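Local atomic coordinates of origin of replication complex subunit 1B (PDB entry 5HH7), a protein that reads the histone H3 tail through its BAH-PHD cassette and, as part of the origin recognition complex, binds origins of replication and regulates transcription of some genes. Residues Y33-R37 / A181-M185; W132-K138 / I150-Y155; R172-N178 / F211-Y217. All blocks are in the same frame, centred on the assembly; numbering follows the deposited sequence. Where two conformers were deposited one is given.

Interaction 1. Residues Y33-R37 / A181-M185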
loop_
_atom_site.group_PDB
_atom_site.type_symbol
_atom_site.label_atom_id
_atom_site.label_comp_id
_atom_site.label_asym_id
_atom_site.label_seq_id
_atom_site.Cartn_x
_atom_site.Cartn_y
_atom_site.Cartn_z
ATOM N N TYR A 33 1.185 -6.798 2.879
ATOM C CA TYR A 33 2.163 -6.152 3.744
ATOM C C TYR A 33 2.938 -7.242 4.464
ATOM O O TYR A 33 2.359 -8.251 4.880
ATOM C CB TYR A 33 1.482 -5.287 4.804
ATOM C CG TYR A 33 0.783 -4.036 4.320
ATOM C CD1 TYR A 33 1.503 -2.949 3.839
ATOM C CD2 TYR A 33 -0.599 -3.919 4.399
ATOM C CE1 TYR A 33 0.860 -1.790 3.420
ATOM C CE2 TYR A 33 -1.249 -2.770 3.987
ATOM C CZ TYR A 33 -0.516 -1.708 3.502
ATOM O OH TYR A 33 -1.170 -0.570 3.098
ATOM N N VAL A 34 4.244 -7.037 4.625
ATOM C CA VAL A 34 5.083 -8.017 5.307
ATOM C C VAL A 34 5.970 -7.391 6.384
ATOM O O VAL A 34 6.581 -6.337 6.178
ATOM C CB VAL A 34 5.972 -8.808 4.318
ATOM C CG1 VAL A 34 6.846 -9.814 5.061
ATOM C CG2 VAL A 34 5.112 -9.517 3.276
ATOM N N LYS A 35 6.020 -8.050 7.536
ATOM C CA LYS A 35 6.958 -7.702 8.591
ATOM C C LYS A 35 7.976 -8.827 8.713
ATOM O O LYS A 35 7.680 -9.879 9.282
ATOM C CB LYS A 35 6.217 -7.523 9.916
ATOM C CG LYS A 35 7.114 -7.395 11.145
ATOM C CD LYS A 35 7.886 -6.101 11.133
ATOM C CE LYS A 35 7.857 -5.395 12.484
ATOM N NZ LYS A 35 8.686 -6.053 13.541
ATOM N N ARG A 36 9.170 -8.611 8.175
ATOM C CA ARG A 36 10.193 -9.651 8.162
ATOM C C ARG A 36 10.765 -9.914 9.557
ATOM O O ARG A 36 10.755 -9.034 10.420
ATOM C CB ARG A 36 11.310 -9.297 7.176
ATOM C CG ARG A 36 10.833 -9.131 5.736
ATOM C CD ARG A 36 11.998 -8.958 4.766
ATOM N NE ARG A 36 12.833 -10.154 4.673
ATOM C CZ ARG A 36 13.812 -10.317 3.789
ATOM N NH1 ARG A 36 14.082 -9.360 2.909
ATOM N NH2 ARG A 36 14.524 -11.437 3.780
ATOM N N ARG A 37 11.257 -11.133 9.763
ATOM C CA ARG A 37 11.804 -11.551 11.053
ATOM C C ARG A 37 12.907 -10.622 11.540
ATOM O O ARG A 37 13.021 -10.338 12.734
ATOM C CB ARG A 37 12.363 -12.973 10.964
ATOM C CG ARG A 37 11.326 -14.051 10.746
ATOM C CD ARG A 37 10.331 -14.090 11.887
ATOM N NE ARG A 37 9.600 -15.352 11.913
ATOM C CZ ARG A 37 8.530 -15.581 12.665
ATOM N NH1 ARG A 37 8.050 -14.627 13.451
ATOM N NH2 ARG A 37 7.936 -16.765 12.623
ATOM N N ALA A 181 12.312 -13.571 -2.125
ATOM C CA ALA A 181 12.758 -14.181 -0.876
ATOM C C ALA A 181 11.740 -15.174 -0.328
ATOM O O ALA A 181 10.532 -15.018 -0.529
ATOM C CB ALA A 181 13.054 -13.110 0.163
ATOM N N ASP A 182 12.240 -16.192 0.364
ATOM C CA ASP A 182 11.384 -17.119 1.089
ATOM C C ASP A 182 11.009 -16.504 2.428
ATOM O O ASP A 182 11.877 -16.135 3.218
ATOM C CB ASP A 182 12.083 -18.461 1.302
ATOM C CG ASP A 182 12.371 -19.184 -0.002
ATOM O OD1 ASP A 182 11.894 -18.723 -1.061
ATOM O OD2 ASP A 182 13.065 -20.222 0.037
ATOM N N ILE A 183 9.708 -16.398 2.670
ATOM C CA ILE A 183 9.181 -15.736 3.853
ATOM C C ILE A 183 8.091 -16.600 4.474
ATOM O O ILE A 183 7.212 -17.093 3.772
ATOM C CB ILE A 183 8.575 -14.365 3.483
ATOM C CG1 ILE A 183 9.655 -13.412 2.963
ATOM C CG2 ILE A 183 7.852 -13.752 4.671
ATOM C CD1 ILE A 183 10.553 -12.848 4.046
ATOM N N GLU A 184 8.150 -16.797 5.786
ATOM C CA GLU A 184 7.108 -17.546 6.479
ATOM C C GLU A 184 5.790 -16.782 6.398
ATOM O O GLU A 184 5.771 -15.557 6.526
ATOM C CB GLU A 184 7.495 -17.777 7.939
ATOM C CG GLU A 184 8.679 -18.708 8.125
ATOM C CD GLU A 184 9.429 -18.448 9.417
ATOM O OE1 GLU A 184 9.699 -19.418 10.155
ATOM O OE2 GLU A 184 9.756 -17.273 9.688
ATOM N N MET A 185 4.691 -17.501 6.184
ATOM C CA MET A 185 3.377 -16.869 6.082
ATOM C C MET A 185 2.998 -16.153 7.374
ATOM O O MET A 185 2.176 -15.237 7.369
ATOM C CB MET A 185 2.299 -17.891 5.707
ATOM C CG MET A 185 2.379 -18.382 4.269
ATOM S SD MET A 185 0.858 -19.188 3.729
ATOM C CE MET A 185 -0.230 -17.778 3.556
#

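Interaction 2. Residues W132-K138 / I150-Y155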
loop_
_atom_site.group_PDB
_atom_site.type_symbol
_atom_site.label_atom_id
_atom_site.label_comp_id
_atom_site.label_asym_id
_atom_site.label_seq_id
_atom_site.Cartn_x
_atom_site.Cartn_y
_atom_site.Cartn_z
ATOM N N TRP A 132 7.404 -3.867 4.693
ATOM C CA TRP A 132 7.561 -4.313 3.316
ATOM C C TRP A 132 6.212 -4.573 2.661
ATOM O O TRP A 132 5.198 -4.745 3.340
ATOM C CB TRP A 132 8.375 -5.610 3.259
ATOM C CG TRP A 132 9.717 -5.562 3.922
ATOM C CD1 TRP A 132 9.967 -5.470 5.260
ATOM C CD2 TRP A 132 10.996 -5.650 3.281
ATOM N NE1 TRP A 132 11.321 -5.474 5.491
ATOM C CE2 TRP A 132 11.975 -5.583 4.292
ATOM C CE3 TRP A 132 11.408 -5.768 1.948
ATOM C CZ2 TRP A 132 13.341 -5.634 4.017
ATOM C CZ3 TRP A 132 12.769 -5.818 1.675
ATOM C CH2 TRP A 132 13.716 -5.748 2.705
ATOM N N ALA A 133 6.220 -4.611 1.334
ATOM C CA ALA A 133 5.076 -5.069 0.559
ATOM C C ALA A 133 5.590 -6.044 -0.488
ATOM O O ALA A 133 6.675 -5.852 -1.042
ATOM C CB ALA A 133 4.368 -3.900 -0.100
ATOM N N ALA A 134 4.822 -7.095 -0.751
ATOM C CA ALA A 134 5.242 -8.115 -1.702
ATOM C C ALA A 134 4.066 -8.683 -2.473
ATOM O O ALA A 134 2.928 -8.662 -2.001
ATOM C CB ALA A 134 5.974 -9.240 -0.981
ATOM N N ARG A 135 4.353 -9.188 -3.666
ATOM C CA ARG A 135 3.396 -9.991 -4.402
ATOM C C ARG A 135 3.710 -11.457 -4.134
ATOM O O ARG A 135 4.876 -11.858 -4.113
ATOM C CB ARG A 135 3.472 -9.690 -5.900
ATOM C CG ARG A 135 2.709 -10.680 -6.771
ATOM C CD ARG A 135 2.277 -10.036 -8.075
ATOM N NE ARG A 135 1.195 -9.080 -7.863
ATOM C CZ ARG A 135 0.789 -8.198 -8.771
ATOM N NH1 ARG A 135 1.384 -8.142 -9.959
ATOM N NH2 ARG A 135 -0.207 -7.366 -8.490
ATOM N N ILE A 136 2.674 -12.254 -3.913
ATOM C CA ILE A 136 2.878 -13.666 -3.632
ATOM C C ILE A 136 3.183 -14.439 -4.912
ATOM O O ILE A 136 2.332 -14.576 -5.792
ATOM C CB ILE A 136 1.672 -14.281 -2.911
ATOM C CG1 ILE A 136 1.447 -13.573 -1.570
ATOM C CG2 ILE A 136 1.899 -15.765 -2.696
ATOM C CD1 ILE A 136 0.306 -14.147 -0.748
ATOM N N ASP A 137 4.411 -14.936 -5.002
ATOM C CA ASP A 137 4.867 -15.665 -6.179
ATOM C C ASP A 137 4.535 -17.147 -6.052
ATOM O O ASP A 137 4.037 -17.766 -6.993
ATOM C CB ASP A 137 6.374 -15.470 -6.358
ATOM C CG ASP A 137 6.892 -16.056 -7.653
ATOM O OD1 ASP A 137 6.621 -15.468 -8.721
ATOM O OD2 ASP A 137 7.579 -17.097 -7.602
ATOM N N LYS A 138 4.818 -17.710 -4.882
ATOM C CA LYS A 138 4.511 -19.109 -4.597
ATOM C C LYS A 138 3.986 -19.238 -3.171
ATOM O O LYS A 138 4.218 -18.363 -2.341
ATOM C CB LYS A 138 5.760 -19.982 -4.750
ATOM C CG LYS A 138 6.413 -19.950 -6.124
ATOM C CD LYS A 138 5.565 -20.657 -7.166
ATOM C CE LYS A 138 6.316 -20.772 -8.485
ATOM N NZ LYS A 138 6.810 -19.443 -8.942
ATOM N N ILE A 150 5.740 -18.440 1.805
ATOM C CA ILE A 150 5.523 -17.904 0.468
ATOM C C ILE A 150 6.859 -17.536 -0.156
ATOM O O ILE A 150 7.847 -17.326 0.550
ATOM C CB ILE A 150 4.658 -16.614 0.473
ATOM C CG1 ILE A 150 5.353 -15.505 1.273
ATOM C CG2 ILE A 150 3.256 -16.889 1.000
ATOM C CD1 ILE A 150 4.761 -14.120 1.065
ATOM N N ARG A 151 6.903 -17.488 -1.482
ATOM C CA ARG A 151 7.999 -16.824 -2.168
ATOM C C ARG A 151 7.530 -15.407 -2.457
ATOM O O ARG A 151 6.611 -15.206 -3.251
ATOM C CB ARG A 151 8.368 -17.541 -3.467
ATOM C CG ARG A 151 9.581 -16.938 -4.168
ATOM C CD ARG A 151 10.053 -17.789 -5.335
ATOM N NE ARG A 151 11.340 -17.328 -5.856
ATOM C CZ ARG A 151 11.541 -16.919 -7.104
ATOM N NH1 ARG A 151 10.542 -16.919 -7.974
ATOM N NH2 ARG A 151 12.746 -16.519 -7.486
ATOM N N ALA A 152 8.143 -14.434 -1.795
ATOM C CA ALA A 152 7.738 -13.045 -1.936
ATOM C C ALA A 152 8.510 -12.355 -3.050
ATOM O O ALA A 152 9.722 -12.506 -3.149
ATOM C CB ALA A 152 7.945 -12.305 -0.624
ATOM N N ARG A 153 7.797 -11.608 -3.888
ATOM C CA ARG A 153 8.435 -10.727 -4.858
ATOM C C ARG A 153 8.248 -9.304 -4.356
ATOM O O ARG A 153 7.131 -8.783 -4.346
ATOM C CB ARG A 153 7.820 -10.889 -6.248
ATOM C CG ARG A 153 8.561 -10.111 -7.334
ATOM C CD ARG A 153 7.921 -10.277 -8.710
ATOM N NE ARG A 153 8.612 -9.477 -9.720
ATOM C CZ ARG A 153 8.248 -9.405 -10.998
ATOM N NH1 ARG A 153 7.194 -10.088 -11.431
ATOM N NH2 ARG A 153 8.939 -8.650 -11.844
ATOM N N TRP A 154 9.344 -8.685 -3.929
ATOM C CA TRP A 154 9.273 -7.424 -3.195
ATOM C C TRP A 154 8.868 -6.225 -4.042
ATOM O O TRP A 154 9.354 -6.041 -5.159
ATOM C CB TRP A 154 10.616 -7.119 -2.523
ATOM C CG TRP A 154 11.058 -8.150 -1.529
ATOM C CD1 TRP A 154 12.174 -8.933 -1.605
ATOM C CD2 TRP A 154 10.396 -8.512 -0.311
ATOM N NE1 TRP A 154 12.250 -9.758 -0.507
ATOM C CE2 TRP A 154 11.171 -9.519 0.304
ATOM C CE3 TRP A 154 9.226 -8.083 0.321
ATOM C CZ2 TRP A 154 10.810 -10.106 1.516
ATOM C CZ3 TRP A 154 8.870 -8.668 1.526
ATOM C CH2 TRP A 154 9.661 -9.665 2.111
ATOM N N TYR A 155 7.979 -5.404 -3.494
ATOM C CA TYR A 155 7.772 -4.066 -4.014
ATOM C C TYR A 155 8.845 -3.176 -3.400
ATOM O O TYR A 155 9.493 -3.551 -2.413
ATOM C CB TYR A 155 6.379 -3.533 -3.662
ATOM C CG TYR A 155 5.248 -4.154 -4.462
ATOM C CD1 TYR A 155 4.963 -3.716 -5.751
ATOM C CD2 TYR A 155 4.458 -5.163 -3.923
ATOM C CE1 TYR A 155 3.932 -4.271 -6.489
ATOM C CE2 TYR A 155 3.420 -5.729 -4.656
ATOM C CZ TYR A 155 3.162 -5.275 -5.939
ATOM O OH TYR A 155 2.137 -5.820 -6.679
HETATM O O HOH W 1 8.529 -3.299 0.204
#

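Interaction 3. Residues R172-N178 / F211-Y217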
loop_
_atom_site.group_PDB
_atom_site.type_symbol
_atom_site.label_atom_id
_atom_site.label_comp_id
_atom_site.label_asym_id
_atom_site.label_seq_id
_atom_site.Cartn_x
_atom_site.Cartn_y
_atom_site.Cartn_z
ATOM N N ARG A 172 1.460 7.282 -3.753
ATOM C CA ARG A 172 1.089 5.894 -3.487
ATOM C C ARG A 172 1.694 4.914 -4.492
ATOM O O ARG A 172 1.215 3.784 -4.634
ATOM C CB ARG A 172 -0.435 5.742 -3.446
ATOM C CG ARG A 172 -1.077 6.352 -2.206
ATOM C CD ARG A 172 -2.595 6.243 -2.247
ATOM N NE ARG A 172 -3.194 6.553 -0.952
ATOM C CZ ARG A 172 -3.351 5.670 0.030
ATOM N NH1 ARG A 172 -3.909 6.041 1.176
ATOM N NH2 ARG A 172 -2.952 4.414 -0.135
ATOM N N GLU A 173 2.754 5.335 -5.178
ATOM C CA GLU A 173 3.346 4.505 -6.228
ATOM C C GLU A 173 4.434 3.561 -5.718
ATOM O O GLU A 173 5.290 3.952 -4.927
ATOM C CB GLU A 173 3.889 5.365 -7.377
ATOM C CG GLU A 173 4.414 4.539 -8.554
ATOM C CD GLU A 173 4.738 5.379 -9.774
ATOM O OE1 GLU A 173 4.757 6.623 -9.658
ATOM O OE2 GLU A 173 4.960 4.791 -10.856
ATOM N N LEU A 174 4.378 2.313 -6.179
ATOM C CA LEU A 174 5.388 1.309 -5.866
ATOM C C LEU A 174 5.982 0.773 -7.161
ATOM O O LEU A 174 5.341 0.830 -8.212
ATOM C CB LEU A 174 4.754 0.140 -5.109
ATOM C CG LEU A 174 3.994 0.471 -3.824
ATOM C CD1 LEU A 174 3.287 -0.766 -3.292
ATOM C CD2 LEU A 174 4.947 1.052 -2.781
ATOM N N TYR A 175 7.199 0.245 -7.077
ATOM C CA TYR A 175 7.794 -0.513 -8.171
ATOM C C TYR A 175 7.855 -1.976 -7.765
ATOM O O TYR A 175 8.142 -2.285 -6.610
ATOM C CB TYR A 175 9.217 -0.037 -8.447
ATOM C CG TYR A 175 9.334 1.415 -8.831
ATOM C CD1 TYR A 175 8.470 1.981 -9.761
ATOM C CD2 TYR A 175 10.316 2.220 -8.269
ATOM C CE1 TYR A 175 8.581 3.318 -10.117
ATOM C CE2 TYR A 175 10.434 3.553 -8.617
ATOM C CZ TYR A 175 9.566 4.097 -9.541
ATOM O OH TYR A 175 9.691 5.424 -9.887
ATOM N N LEU A 176 7.588 -2.876 -8.709
ATOM C CA LEU A 176 7.739 -4.303 -8.451
ATOM C C LEU A 176 9.143 -4.750 -8.843
ATOM O O LEU A 176 9.501 -4.738 -10.017
ATOM C CB LEU A 176 6.695 -5.110 -9.223
ATOM C CG LEU A 176 6.687 -6.610 -8.907
ATOM C CD1 LEU A 176 6.549 -6.830 -7.409
ATOM C CD2 LEU A 176 5.567 -7.318 -9.663
ATOM N N THR A 177 9.950 -5.136 -7.861
ATOM C CA THR A 177 11.335 -5.486 -8.146
ATOM C C THR A 177 11.458 -6.908 -8.666
ATOM O O THR A 177 10.480 -7.659 -8.711
ATOM C CB THR A 177 12.220 -5.363 -6.895
ATOM O OG1 THR A 177 11.946 -6.459 -6.010
ATOM C CG2 THR A 177 11.955 -4.052 -6.182
ATOM N N ASN A 178 12.676 -7.270 -9.058
ATOM C CA ASN A 178 13.003 -8.647 -9.375
ATOM C C ASN A 178 13.775 -9.289 -8.227
ATOM O O ASN A 178 14.557 -10.216 -8.431
ATOM C CB ASN A 178 13.794 -8.722 -10.681
ATOM C CG ASN A 178 12.984 -8.247 -11.873
ATOM O OD1 ASN A 178 11.778 -8.493 -11.954
ATOM N ND2 ASN A 178 13.640 -7.558 -12.803
ATOM N N PHE A 211 -2.512 1.030 -3.709
ATOM C CA PHE A 211 -1.278 1.553 -4.280
ATOM C C PHE A 211 -1.269 1.431 -5.794
ATOM O O PHE A 211 -2.031 0.658 -6.373
ATOM C CB PHE A 211 -0.065 0.827 -3.693
ATOM C CG PHE A 211 0.001 0.891 -2.200
ATOM C CD1 PHE A 211 0.591 1.975 -1.568
ATOM C CD2 PHE A 211 -0.552 -0.116 -1.426
ATOM C CE1 PHE A 211 0.637 2.044 -0.185
ATOM C CE2 PHE A 211 -0.509 -0.053 -0.043
ATOM C CZ PHE A 211 0.085 1.029 0.576
ATOM N N LEU A 212 -0.397 2.208 -6.421
ATOM C CA LEU A 212 -0.211 2.173 -7.863
ATOM C C LEU A 212 1.086 1.452 -8.188
ATOM O O LEU A 212 2.114 1.715 -7.568
ATOM C CB LEU A 212 -0.128 3.599 -8.408
ATOM C CG LEU A 212 0.453 3.740 -9.820
ATOM C CD1 LEU A 212 -0.524 3.213 -10.850
ATOM C CD2 LEU A 212 0.834 5.195 -10.124
ATOM N N CYS A 213 1.038 0.534 -9.149
ATOM C CA CYS A 213 2.266 -0.023 -9.709
ATOM C C CYS A 213 2.161 -0.169 -11.215
ATOM O O CYS A 213 1.335 -0.935 -11.717
ATOM C CB CYS A 213 2.618 -1.373 -9.089
ATOM S SG CYS A 213 4.197 -2.037 -9.687
ATOM N N GLU A 214 3.001 0.573 -11.927
ATOM C CA GLU A 214 3.050 0.501 -13.379
ATOM C C GLU A 214 4.290 -0.247 -13.855
ATOM O O GLU A 214 4.264 -0.902 -14.897
ATOM C CB GLU A 214 3.033 1.908 -13.981
ATOM C CG GLU A 214 3.115 1.935 -15.506
ATOM C CD GLU A 214 2.714 3.278 -16.092
ATOM O OE1 GLU A 214 2.618 4.257 -15.325
ATOM O OE2 GLU A 214 2.483 3.348 -17.320
ATOM N N TYR A 215 5.374 -0.152 -13.089
ATOM C CA TYR A 215 6.668 -0.644 -13.557
ATOM C C TYR A 215 7.287 -1.752 -12.727
ATOM O O TYR A 215 7.169 -1.788 -11.500
ATOM C CB TYR A 215 7.689 0.494 -13.641
ATOM C CG TYR A 215 7.271 1.621 -14.544
ATOM C CD1 TYR A 215 7.468 1.548 -15.918
ATOM C CD2 TYR A 215 6.671 2.759 -14.022
ATOM C CE1 TYR A 215 7.082 2.585 -16.746
ATOM C CE2 TYR A 215 6.281 3.795 -14.837
ATOM C CZ TYR A 215 6.490 3.708 -16.196
ATOM O OH TYR A 215 6.098 4.748 -17.005
ATOM N N GLU A 216 7.969 -2.640 -13.437
ATOM C CA GLU A 216 8.918 -3.555 -12.843
ATOM C C GLU A 216 10.257 -2.832 -12.774
ATOM O O GLU A 216 10.694 -2.228 -13.753
ATOM C CB GLU A 216 9.042 -4.801 -13.717
ATOM C CG GLU A 216 10.178 -5.730 -13.346
ATOM C CD GLU A 216 10.357 -6.834 -14.369
ATOM O OE1 GLU A 216 9.403 -7.618 -14.570
ATOM O OE2 GLU A 216 11.443 -6.905 -14.982
ATOM N N TYR A 217 10.901 -2.883 -11.614
ATOM C CA TYR A 217 12.199 -2.242 -11.438
ATOM C C TYR A 217 13.271 -3.288 -11.193
ATOM O O TYR A 217 13.237 -3.983 -10.182
ATOM C CB TYR A 217 12.154 -1.268 -10.259
ATOM C CG TYR A 217 13.480 -0.601 -9.930
ATOM C CD1 TYR A 217 14.092 0.258 -10.835
ATOM C CD2 TYR A 217 14.106 -0.815 -8.705
ATOM C CE1 TYR A 217 15.297 0.883 -10.535
ATOM C CE2 TYR A 217 15.317 -0.195 -8.396
ATOM C CZ TYR A 217 15.904 0.652 -9.315
ATOM O OH TYR A 217 17.100 1.274 -9.011
HETATM O O HOH W 2 5.116 2.045 -10.694
#

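Interaction 1. Residues Y33-R37 / A181-M185
Two distant parts of the chain meet here across the curled beta sheet of the BAH domain. Residues 33-37 hold the end of strand 31-34 and the turn after it. Residues 181-185 hold the end of strand 175-184. The touching parts run 80° apart, and the closest CA atoms, those of Arg36 and Ile183, are 7.5 Å apart. The two are therefore not paired as strands. They meet through side chains, as across the inside of a curled sheet.

Tyr33 makes no contact with 181-185. It packs on helix 122-127, and its hydroxyl bonds Asp209. Val34 is buried and points toward the other segment. Val34 CG1 lies 4.1 Å from Ile183 CG2, a small apolar contact. Trp154 of the neighbouring strand also packs on Ile183.

The strand ends at Val34; Lys35 and Arg36 lie in the loop that follows. Lys35 points away. The CB of Arg36 points sideways, but the long side chain comes nearer to the other segment. Arg36 NE lies 3.6 Å from Ile183 CD1, and Arg36 NH2 lies 4.2 Å from Ala181 CB. These are apolar neighbours, and NE has no hydrogen-bond partner in the model. The Arg36 side chain also makes a cation-pi contact with Trp132.

Arg37 gives the polar edge of the contact. It is exposed and poorly ordered, so its detail is less certain than that of the buried pair. Its guanidinium is shared between two acids, Glu184 and Glu186. Glu184 lies at the guanidinium edge, near its plane, in a salt bridge with Arg37 NE at 2.9 Å from Glu184 OE2.

Interaction 2. Residues W132-K138 / I150-Y155
Ala134, Ile136, Ala152 and Trp154 form the apolar centre, on one face of this antiparallel hairpin of the BAH domain. Ala134 CB lies 3.7 Å from both Ala152 CB and Trp154 CE3. Ile136 CG2 meets Ile150 CG2 at 4.1 Å. Trp132 and Trp154 pack obliquely, with six-membered ring centroids 4.6 Å apart.

Backbone bonds hold the register. Arg135 and Arg153 form a hydrogen-bonded pair, N to O at 2.9 Å in both directions. Tyr155 N bonds Ala133 O at 2.8 Å. Water 1 joins Ala133 N to Tyr155 O.

Asp137 and Lys138 both face Arg151, a classic beta bulge. Asp137 N bonds Arg151 O at 2.8 Å. At the polar edge, Asp137 OD2 accepts from Arg151 NH1 at 3.0 Å and from Lys138 NZ at 2.8 Å. Arg135 and Tyr155 instead share Asp31.

The burial of Ala134, Ile136, Ala152 and Trp154 is consistent with facing the core of the curled sheet. At the bulge, one carboxylate balances Lys138 and Arg151.

Interaction 3. Residues R172-N178 / F211-Y217
Arg172 extends its side chain (chi1 m, then t, t) past the ring of Phe211. The cation-pi geometry is long and at most weakly attractive. The guanidinium has stronger partners in Glu66, Asp208 and the Val210 carbonyl. Phe211 CB lies 3.7 Å from Leu174 CD1. The Phe211 ring also packs on helix 122-127.

Glu173 is fully extended (t, t). Glu173 OE2 takes a bond from water 2 at 2.8 Å, and the same water bonds Leu174 O and Glu214 N. Glu173 OE1 accepts from Asn169 ND2.

The backbones pair in two parts within the mixed, curled sheet of the BAH domain. The first is a single bridge at Glu173 and Leu212. Leu212 N bonds Arg172 O at 2.9 Å, and Leu174 N bonds Leu212 O at 2.7 Å. Beyond this the register shifts by one residue. The second part, at Leu176 and Glu216, is parallel. Leu176 N bonds Tyr215 O at 3.0 Å, and Tyr217 N bonds Leu176 O at 2.8 Å. The salt bridge from Arg172 NH1 to Glu66 OE2, beside the zinc ligand Cys67, joins this end to the PHD finger. The Arg172 side chain is about 12 Å from a bound zinc ion.

With chi1 t, Cys213 SG lies 4.0 Å from Leu176 CB. Chi1 m at both Tyr175 and Tyr215 sets their side chains side by side, Tyr175 CD1 4.2 Å from Tyr215 CB. Tyr217 CB meets Tyr175 CB at 3.7 Å, while the end of the Tyr217 side chain leads away. Glu216 OE2 accepts from Asn178 ND2 at 3.2 Å; the same ND2 also bonds Asp218 OD2. Glu216 OE1 pairs with Arg153.

Overall arrangement
All three contacts belong to one mixed, curled sheet of the BAH domain. Interactions 1 and 2 have centres 8 Å apart, interactions 2 and 3 are 12 Å apart, and interactions 1 and 3 are 19 Å apart. Strand 175-184 is used by interactions 1 and 3, and strand 148-156 of interaction 2 lies beside it. Along the chain, interaction 2 is nested inside the loop closed by interaction 1. Interaction 3 follows interaction 2 and crosses interaction 1. Strand 31-34 precedes the PHD zinc ligands and pairs with strands 132-142 and 188-195. The PHD finger is therefore an insertion between strands of one sheet, consistent with a single compact cassette.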